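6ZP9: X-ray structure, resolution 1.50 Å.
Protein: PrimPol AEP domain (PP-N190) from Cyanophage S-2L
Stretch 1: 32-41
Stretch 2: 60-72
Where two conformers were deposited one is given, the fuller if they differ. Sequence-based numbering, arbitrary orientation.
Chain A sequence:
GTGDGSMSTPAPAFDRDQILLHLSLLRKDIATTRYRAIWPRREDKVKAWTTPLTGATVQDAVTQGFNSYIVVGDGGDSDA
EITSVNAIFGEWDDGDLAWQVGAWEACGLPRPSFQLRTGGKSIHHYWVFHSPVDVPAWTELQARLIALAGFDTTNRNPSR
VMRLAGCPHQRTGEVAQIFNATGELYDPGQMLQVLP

Stretch 1 32-41: TTRYRAIWPR
Stretch 2, residues 60-72: DAVTQGFNSYIVV

Residues 34-38 and 67-71 form neighbouring antiparallel strands, their directions 149° apart and their axes 4.6 Å apart at closest approach. Tyr-35 faces Ile-70 (CA-CA 4.6 Å) and Ala-37 faces Ser-68 as non-hydrogen-bonded pairs. Between and beyond them, Arg-36 N reaches Tyr-69 O (2.9 Å) and Tyr-69 N reaches Arg-36 O (3.0 Å), while Ile-38 N bonds Asn-67 O (3.0 Å) and Asn-67 N bonds Ile-38 O (2.9 Å). Val-71 N to Arg-34 O (3.0 Å) continues the ladder; a water bridges Arg-34 N (2.8 Å from its O) and Val-71 O (2.7 Å).

Helix 60-64 ends in a Schellman motif at Gly-65 (phi 120°, psi 13°). A CB there would jam against the preceding carbonyl and lie 3.1 Å from Trp-39 CH2, so glycine fits.

On the sheet face bearing Tyr-35 and Ala-37, Tyr-35 (chi1 t) extends its hydroxyl to Ser-68 (m): OH to OG is 2.9 Å, a bond joining two polar groups in a buried setting. The small side chains of Ala-37 and Ala-61 meet where the helix passes the strand, CB to CB 3.8 Å. On the other face, Ile-38 (m, t) lays CD1 over the Tyr-69 ring (m), 3.9 Å from its centroid, a CH-pi contact. Just past the strand pairing, Trp-39 (t) turns its edge to the face of Phe-66 (m), centroids 4.9 Å apart, planes at 74°.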

ATOM      1  N   THR A  32      11.128   6.699  -9.727  1.00 15.85           N
ATOM      2  CA  THR A  32      11.782   5.633  -8.978  1.00 16.09           C
ATOM      3  C   THR A  32      10.782   4.641  -8.394  1.00 16.93           C
ATOM      4  O   THR A  32      11.173   3.778  -7.596  1.00 20.51           O
ATOM      5  CB  THR A  32      12.655   6.213  -7.861  1.00 15.87           C
ATOM      6  OG1 THR A  32      11.848   7.019  -7.004  1.00 20.01           O
ATOM      7  CG2 THR A  32      13.770   7.088  -8.435  1.00 20.92           C
ATOM      8  N   THR A  33       9.509   4.731  -8.773  1.00 13.88           N
ATOM      9  CA  THR A  33       8.489   3.856  -8.212  1.00 13.60           C
ATOM     10  C   THR A  33       8.481   2.515  -8.940  1.00 14.98           C
ATOM     11  O   THR A  33       8.546   2.458 -10.172  1.00 15.49           O
ATOM     12  CB  THR A  33       7.116   4.529  -8.290  1.00 14.19           C
ATOM     13  OG1 THR A  33       7.104   5.673  -7.426  1.00 15.28           O
ATOM     14  CG2 THR A  33       6.001   3.575  -7.860  1.00 15.38           C
ATOM     15  N   ARG A  34       8.409   1.434  -8.169  1.00 14.67           N
ATOM     16  CA  ARG A  34       8.445   0.083  -8.703  1.00 13.63           C
ATOM     17  C   ARG A  34       7.032  -0.484  -8.797  1.00 13.12           C
ATOM     18  O   ARG A  34       6.270  -0.443  -7.825  1.00 13.17           O
ATOM     19  CB  ARG A  34       9.324  -0.816  -7.831  1.00 14.00           C
ATOM     20  CG  ARG A  34      10.766  -0.355  -7.749  1.00 17.82           C
ATOM     21  CD  ARG A  34      11.415  -0.374  -9.123  1.00 16.89           C
ATOM     22  NE  ARG A  34      11.501  -1.731  -9.657  1.00 14.99           N
ATOM     23  CZ  ARG A  34      12.018  -2.024 -10.841  1.00 19.84           C
ATOM     24  NH1 ARG A  34      12.491  -1.054 -11.609  1.00 21.76           N
ATOM     25  NH2 ARG A  34      12.066  -3.282 -11.253  1.00 21.16           N
ATOM     26  N   TYR A  35       6.698  -1.006  -9.970  1.00 14.09           N
ATOM     27  CA  TYR A  35       5.416  -1.628 -10.255  1.00 13.79           C
ATOM     28  C   TYR A  35       5.562  -3.144 -10.207  1.00 14.08           C
ATOM     29  O   TYR A  35       6.573  -3.695 -10.656  1.00 15.63           O
ATOM     30  CB  TYR A  35       4.934  -1.188 -11.636  1.00 16.18           C
ATOM     31  CG  TYR A  35       3.612  -1.736 -12.111  1.00 13.47           C
ATOM     32  CD1 TYR A  35       2.430  -1.458 -11.427  1.00 14.03           C
ATOM     33  CD2 TYR A  35       3.532  -2.490 -13.287  1.00 15.76           C
ATOM     34  CE1 TYR A  35       1.205  -1.942 -11.880  1.00 16.42           C
ATOM     35  CE2 TYR A  35       2.311  -2.979 -13.747  1.00 15.05           C
ATOM     36  CZ  TYR A  35       1.152  -2.698 -13.042  1.00 15.92           C
ATOM     37  OH  TYR A  35      -0.071  -3.165 -13.489  1.00 16.42           O
ATOM     38  N   ARG A  36       4.561  -3.816  -9.645  1.00 13.58           N
ATOM     39  CA  ARG A  36       4.499  -5.274  -9.684  1.00 13.99           C
ATOM     40  C   ARG A  36       3.127  -5.667 -10.201  1.00 14.03           C
ATOM     41  O   ARG A  36       2.108  -5.264  -9.633  1.00 13.90           O
ATOM     42  CB  ARG A  36       4.763  -5.909  -8.309  1.00 14.76           C
ATOM     43  CG  ARG A  36       5.043  -7.415  -8.398  1.00 19.80           C
ATOM     44  CD  ARG A  36       5.620  -8.013  -7.114  1.00 28.80           C
ATOM     45  NE  ARG A  36       5.227  -9.413  -6.940  1.00 39.87           N
ATOM     46  CZ  ARG A  36       6.022 -10.466  -7.126  1.00 50.12           C
ATOM     47  NH1 ARG A  36       5.539 -11.690  -6.952  1.00 48.04           N
ATOM     48  NH2 ARG A  36       7.291 -10.302  -7.477  1.00 52.74           N
ATOM     49  N   ALA A  37       3.093  -6.416 -11.293  1.00 14.53           N
ATOM     50  CA  ALA A  37       1.851  -6.956 -11.828  1.00 14.72           C
ATOM     51  C   ALA A  37       1.789  -8.430 -11.440  1.00 15.11           C
ATOM     52  O   ALA A  37       2.712  -9.194 -11.747  1.00 18.07           O
ATOM     53  CB  ALA A  37       1.788  -6.771 -13.346  1.00 17.17           C
ATOM     54  N   ILE A  38       0.725  -8.823 -10.744  1.00 16.20           N
ATOM     55  CA  ILE A  38       0.583 -10.181 -10.231  1.00 15.40           C
ATOM     56  C   ILE A  38      -0.653 -10.812 -10.857  1.00 15.79           C
ATOM     57  O   ILE A  38      -1.726 -10.197 -10.874  1.00 17.55           O
ATOM     58  CB  ILE A  38       0.482 -10.210  -8.695  1.00 16.25           C
ATOM     59  CG1 ILE A  38       1.652  -9.436  -8.077  1.00 17.85           C
ATOM     60  CG2 ILE A  38       0.454 -11.652  -8.197  1.00 18.29           C
ATOM     61  CD1 ILE A  38       1.655  -9.461  -6.574  1.00 20.29           C
ATOM     62  N   TRP A  39      -0.498 -12.037 -11.364  1.00 16.40           N
ATOM     63  CA  TRP A  39      -1.613 -12.724 -12.003  1.00 16.91           C
ATOM     64  C   TRP A  39      -2.635 -13.174 -10.955  1.00 19.67           C
ATOM     65  O   TRP A  39      -2.262 -13.701  -9.903  1.00 19.38           O
ATOM     66  CB  TRP A  39      -1.095 -13.925 -12.793  1.00 17.62           C
ATOM     67  CG  TRP A  39      -2.116 -14.518 -13.693  1.00 18.24           C
ATOM     68  CD1 TRP A  39      -2.725 -15.739 -13.560  1.00 19.23           C
ATOM     69  CD2 TRP A  39      -2.668 -13.917 -14.868  1.00 18.44           C
ATOM     70  NE1 TRP A  39      -3.627 -15.931 -14.587  1.00 19.76           N
ATOM     71  CE2 TRP A  39      -3.605 -14.828 -15.404  1.00 19.16           C
ATOM     72  CE3 TRP A  39      -2.460 -12.700 -15.520  1.00 18.95           C
ATOM     73  CZ2 TRP A  39      -4.336 -14.553 -16.559  1.00 21.87           C
ATOM     74  CZ3 TRP A  39      -3.186 -12.431 -16.673  1.00 20.34           C
ATOM     75  CH2 TRP A  39      -4.111 -13.358 -17.182  1.00 20.61           C
ATOM     76  N   PRO A  40      -3.932 -12.977 -11.206  1.00 17.01           N
ATOM     77  CA  PRO A  40      -4.922 -13.224 -10.150  1.00 25.48           C
ATOM     78  C   PRO A  40      -5.090 -14.684  -9.772  1.00 24.71           C
ATOM     79  O   PRO A  40      -5.556 -14.950  -8.660  1.00 28.96           O
ATOM     80  CB  PRO A  40      -6.224 -12.663 -10.743  1.00 28.07           C
ATOM     81  CG  PRO A  40      -5.795 -11.733 -11.800  1.00 22.23           C
ATOM     82  CD  PRO A  40      -4.530 -12.295 -12.367  1.00 17.99           C
ATOM     83  N   ARG A  41      -4.759 -15.634 -10.642  1.00 20.92           N
ATOM     84  CA  ARG A  41      -5.077 -17.042 -10.405  1.00 21.57           C
ATOM     85  C   ARG A  41      -3.795 -17.825 -10.126  1.00 23.87           C
ATOM     86  O   ARG A  41      -2.985 -18.066 -11.030  1.00 22.24           O
ATOM     87  CB  ARG A  41      -5.856 -17.619 -11.580  1.00 25.44           C
ATOM     88  CG  ARG A  41      -7.284 -17.105 -11.594  1.00 32.65           C
ATOM     89  CD  ARG A  41      -8.157 -17.838 -12.590  1.00 44.95           C
ATOM     90  NE  ARG A  41      -7.796 -17.556 -13.981  1.00 51.92           N
ATOM     91  CZ  ARG A  41      -8.001 -16.399 -14.612  1.00 56.88           C
ATOM     92  NH1 ARG A  41      -8.556 -15.365 -13.987  1.00 56.88           N
ATOM     93  NH2 ARG A  41      -7.640 -16.271 -15.885  1.00 56.78           N
ATOM     94  N   ASP A  60      -0.677  -2.160 -20.398  1.00 16.82           N
ATOM     95  CA  ASP A  60      -0.462  -3.511 -20.908  1.00 20.99           C
ATOM     96  C   ASP A  60      -0.802  -4.572 -19.864  1.00 18.88           C
ATOM     97  O   ASP A  60      -1.438  -5.585 -20.183  1.00 21.17           O
ATOM     98  CB  ASP A  60       0.989  -3.659 -21.360  1.00 24.07           C
ATOM     99  CG  ASP A  60       1.213  -4.891 -22.220  1.00 34.36           C
ATOM    100  OD1 ASP A  60       0.235  -5.379 -22.825  1.00 33.80           O
ATOM    101  OD2 ASP A  60       2.367  -5.366 -22.301  1.00 36.16           O
ATOM    102  N   ALA A  61      -0.377  -4.370 -18.615  1.00 16.45           N
ATOM    103  CA  ALA A  61      -0.653  -5.361 -17.579  1.00 17.39           C
ATOM    104  C   ALA A  61      -2.148  -5.470 -17.285  1.00 16.10           C
ATOM    105  O   ALA A  61      -2.677  -6.578 -17.134  1.00 17.10           O
ATOM    106  CB  ALA A  61       0.120  -5.013 -16.304  1.00 15.52           C
ATOM    107  N   VAL A  62      -2.847  -4.335 -17.197  1.00 17.19           N
ATOM    108  CA  VAL A  62      -4.268  -4.366 -16.856  1.00 15.71           C
ATOM    109  C   VAL A  62      -5.076  -5.034 -17.962  1.00 16.98           C
ATOM    110  O   VAL A  62      -5.913  -5.904 -17.698  1.00 20.95           O
ATOM    111  CB  VAL A  62      -4.789  -2.949 -16.563  1.00 16.39           C
ATOM    112  CG1 VAL A  62      -6.313  -2.959 -16.457  1.00 19.57           C
ATOM    113  CG2 VAL A  62      -4.155  -2.400 -15.279  1.00 16.87           C
ATOM    114  N   THR A  63      -4.843  -4.647 -19.219  1.00 20.61           N
ATOM    115  CA  THR A  63      -5.607  -5.277 -20.297  1.00 20.55           C
ATOM    116  C   THR A  63      -5.274  -6.760 -20.442  1.00 19.98           C
ATOM    117  O   THR A  63      -6.136  -7.541 -20.856  1.00 23.25           O
ATOM    118  CB  THR A  63      -5.371  -4.559 -21.627  1.00 25.27           C
ATOM    119  OG1 THR A  63      -3.989  -4.657 -21.980  1.00 28.00           O
ATOM    120  CG2 THR A  63      -5.755  -3.098 -21.536  1.00 24.23           C
ATOM    121  N   GLN A  64      -4.028  -7.180 -20.120  0.64 19.40           N
ATOM    122  CA  GLN A  64      -3.694  -8.601 -20.153  0.64 20.54           C
ATOM    123  C   GLN A  64      -4.364  -9.377 -19.028  0.64 20.53           C
ATOM    124  O   GLN A  64      -4.557 -10.590 -19.156  0.64 21.65           O
ATOM    125  CB  GLN A  64      -2.202  -8.806 -20.113  0.64 20.11           C
ATOM    126  CG  GLN A  64      -1.549  -8.787 -21.473  0.64 24.34           C
ATOM    127  CD  GLN A  64      -0.080  -9.148 -21.409  0.64 25.73           C
ATOM    128  OE1 GLN A  64       0.302 -10.197 -20.868  0.64 25.98           O
ATOM    129  NE2 GLN A  64       0.765  -8.265 -21.936  0.64 27.96           N
ATOM    130  N   GLY A  65      -4.706  -8.718 -17.925  1.00 20.12           N
ATOM    131  CA  GLY A  65      -5.457  -9.372 -16.870  1.00 19.16           C
ATOM    132  C   GLY A  65      -4.778  -9.429 -15.514  1.00 17.05           C
ATOM    133  O   GLY A  65      -5.237 -10.169 -14.645  1.00 18.29           O
ATOM    134  N   PHE A  66      -3.701  -8.667 -15.309  1.00 16.55           N
ATOM    135  CA  PHE A  66      -2.970  -8.697 -14.047  1.00 16.04           C
ATOM    136  C   PHE A  66      -3.596  -7.748 -13.026  1.00 15.41           C
ATOM    137  O   PHE A  66      -4.239  -6.758 -13.381  1.00 16.54           O
ATOM    138  CB  PHE A  66      -1.507  -8.293 -14.254  1.00 16.30           C
ATOM    139  CG  PHE A  66      -0.673  -9.307 -14.997  1.00 16.49           C
ATOM    140  CD1 PHE A  66      -0.721  -9.389 -16.384  1.00 17.41           C
ATOM    141  CD2 PHE A  66       0.190 -10.145 -14.315  1.00 16.56           C
ATOM    142  CE1 PHE A  66       0.059 -10.300 -17.067  1.00 17.69           C
ATOM    143  CE2 PHE A  66       0.969 -11.064 -14.991  1.00 17.17           C
ATOM    144  CZ  PHE A  66       0.906 -11.137 -16.375  1.00 18.38           C
ATOM    145  N   ASN A  67      -3.386  -8.048 -11.746  1.00 15.13           N
ATOM    146  CA  ASN A  67      -3.642  -7.070 -10.698  1.00 14.53           C
ATOM    147  C   ASN A  67      -2.402  -6.189 -10.511  1.00 14.49           C
ATOM    148  O   ASN A  67      -1.281  -6.563 -10.868  1.00 15.01           O
ATOM    149  CB  ASN A  67      -4.021  -7.753  -9.381  1.00 17.06           C
ATOM    150  CG  ASN A  67      -5.468  -8.248  -9.363  1.00 17.79           C
ATOM    151  OD1 ASN A  67      -6.384  -7.556  -9.798  1.00 19.58           O
ATOM    152  ND2 ASN A  67      -5.675  -9.442  -8.823  1.00 19.53           N
ATOM    153  N   SER A  68      -2.616  -5.004  -9.943  1.00 13.59           N
ATOM    154  CA  SER A  68      -1.625  -3.936  -9.953  1.00 13.23           C
ATOM    155  C   SER A  68      -1.202  -3.586  -8.535  1.00 12.84           C
ATOM    156  O   SER A  68      -2.055  -3.359  -7.672  1.00 13.95           O
ATOM    157  CB  SER A  68      -2.183  -2.688 -10.635  1.00 13.02           C
ATOM    158  OG  SER A  68      -2.508  -2.951 -11.988  1.00 15.76           O
ATOM    159  N   TYR A  69       0.112  -3.496  -8.325  1.00 12.97           N
ATOM    160  CA  TYR A  69       0.713  -3.226  -7.025  1.00 12.56           C
ATOM    161  C   TYR A  69       1.918  -2.312  -7.209  1.00 13.39           C
ATOM    162  O   TYR A  69       2.560  -2.303  -8.267  1.00 13.43           O
ATOM    163  CB  TYR A  69       1.203  -4.509  -6.337  1.00 13.41           C
ATOM    164  CG  TYR A  69       0.147  -5.566  -6.134  1.00 14.62           C
ATOM    165  CD1 TYR A  69      -0.219  -6.415  -7.175  1.00 15.99           C
ATOM    166  CD2 TYR A  69      -0.490  -5.720  -4.902  1.00 18.48           C
ATOM    167  CE1 TYR A  69      -1.195  -7.394  -7.000  1.00 18.08           C
ATOM    168  CE2 TYR A  69      -1.467  -6.692  -4.715  1.00 23.65           C
ATOM    169  CZ  TYR A  69      -1.814  -7.532  -5.771  1.00 24.05           C
ATOM    170  OH  TYR A  69      -2.776  -8.514  -5.614  1.00 25.82           O
ATOM    171  N   ILE A  70       2.263  -1.580  -6.148  1.00 12.95           N
ATOM    172  CA  ILE A  70       3.529  -0.858  -6.110  1.00 14.76           C
ATOM    173  C   ILE A  70       4.296  -1.231  -4.852  1.00 13.55           C
ATOM    174  O   ILE A  70       3.711  -1.508  -3.803  1.00 13.31           O
ATOM    175  CB  ILE A  70       3.345   0.675  -6.168  1.00 13.82           C
ATOM    176  CG1 ILE A  70       2.286   1.137  -5.150  1.00 13.20           C
ATOM    177  CG2 ILE A  70       3.026   1.112  -7.603  1.00 15.09           C
ATOM    178  CD1 ILE A  70       2.244   2.666  -4.988  1.00 16.03           C
ATOM    179  N   VAL A  71       5.619  -1.225  -4.962  1.00 13.32           N
ATOM    180  CA  VAL A  71       6.459  -1.287  -3.775  1.00 12.91           C
ATOM    181  C   VAL A  71       6.338   0.044  -3.043  1.00 13.51           C
ATOM    182  O   VAL A  71       6.625   1.106  -3.611  1.00 13.46           O
ATOM    183  CB  VAL A  71       7.914  -1.586  -4.154  1.00 13.12           C
ATOM    184  CG1 VAL A  71       8.769  -1.717  -2.891  1.00 13.37           C
ATOM    185  CG2 VAL A  71       7.991  -2.834  -5.004  1.00 16.26           C
ATOM    186  N   VAL A  72       5.892  -0.001  -1.786  1.00 13.57           N
ATOM    187  CA  VAL A  72       5.712   1.240  -1.033  1.00 13.53           C
ATOM    188  C   VAL A  72       7.067   1.846  -0.674  1.00 14.12           C
ATOM    189  O   VAL A  72       7.308   3.042  -0.891  1.00 15.31           O
ATOM    190  CB  VAL A  72       4.835   0.996   0.211  1.00 11.97           C
ATOM    191  CG1 VAL A  72       4.718   2.267   1.053  1.00 15.01           C
ATOM    192  CG2 VAL A  72       3.438   0.497  -0.193  1.00 13.92           C
TER
HETATM  193  O   HOH W   1       8.448   1.853  -5.431  1.00 14.91           O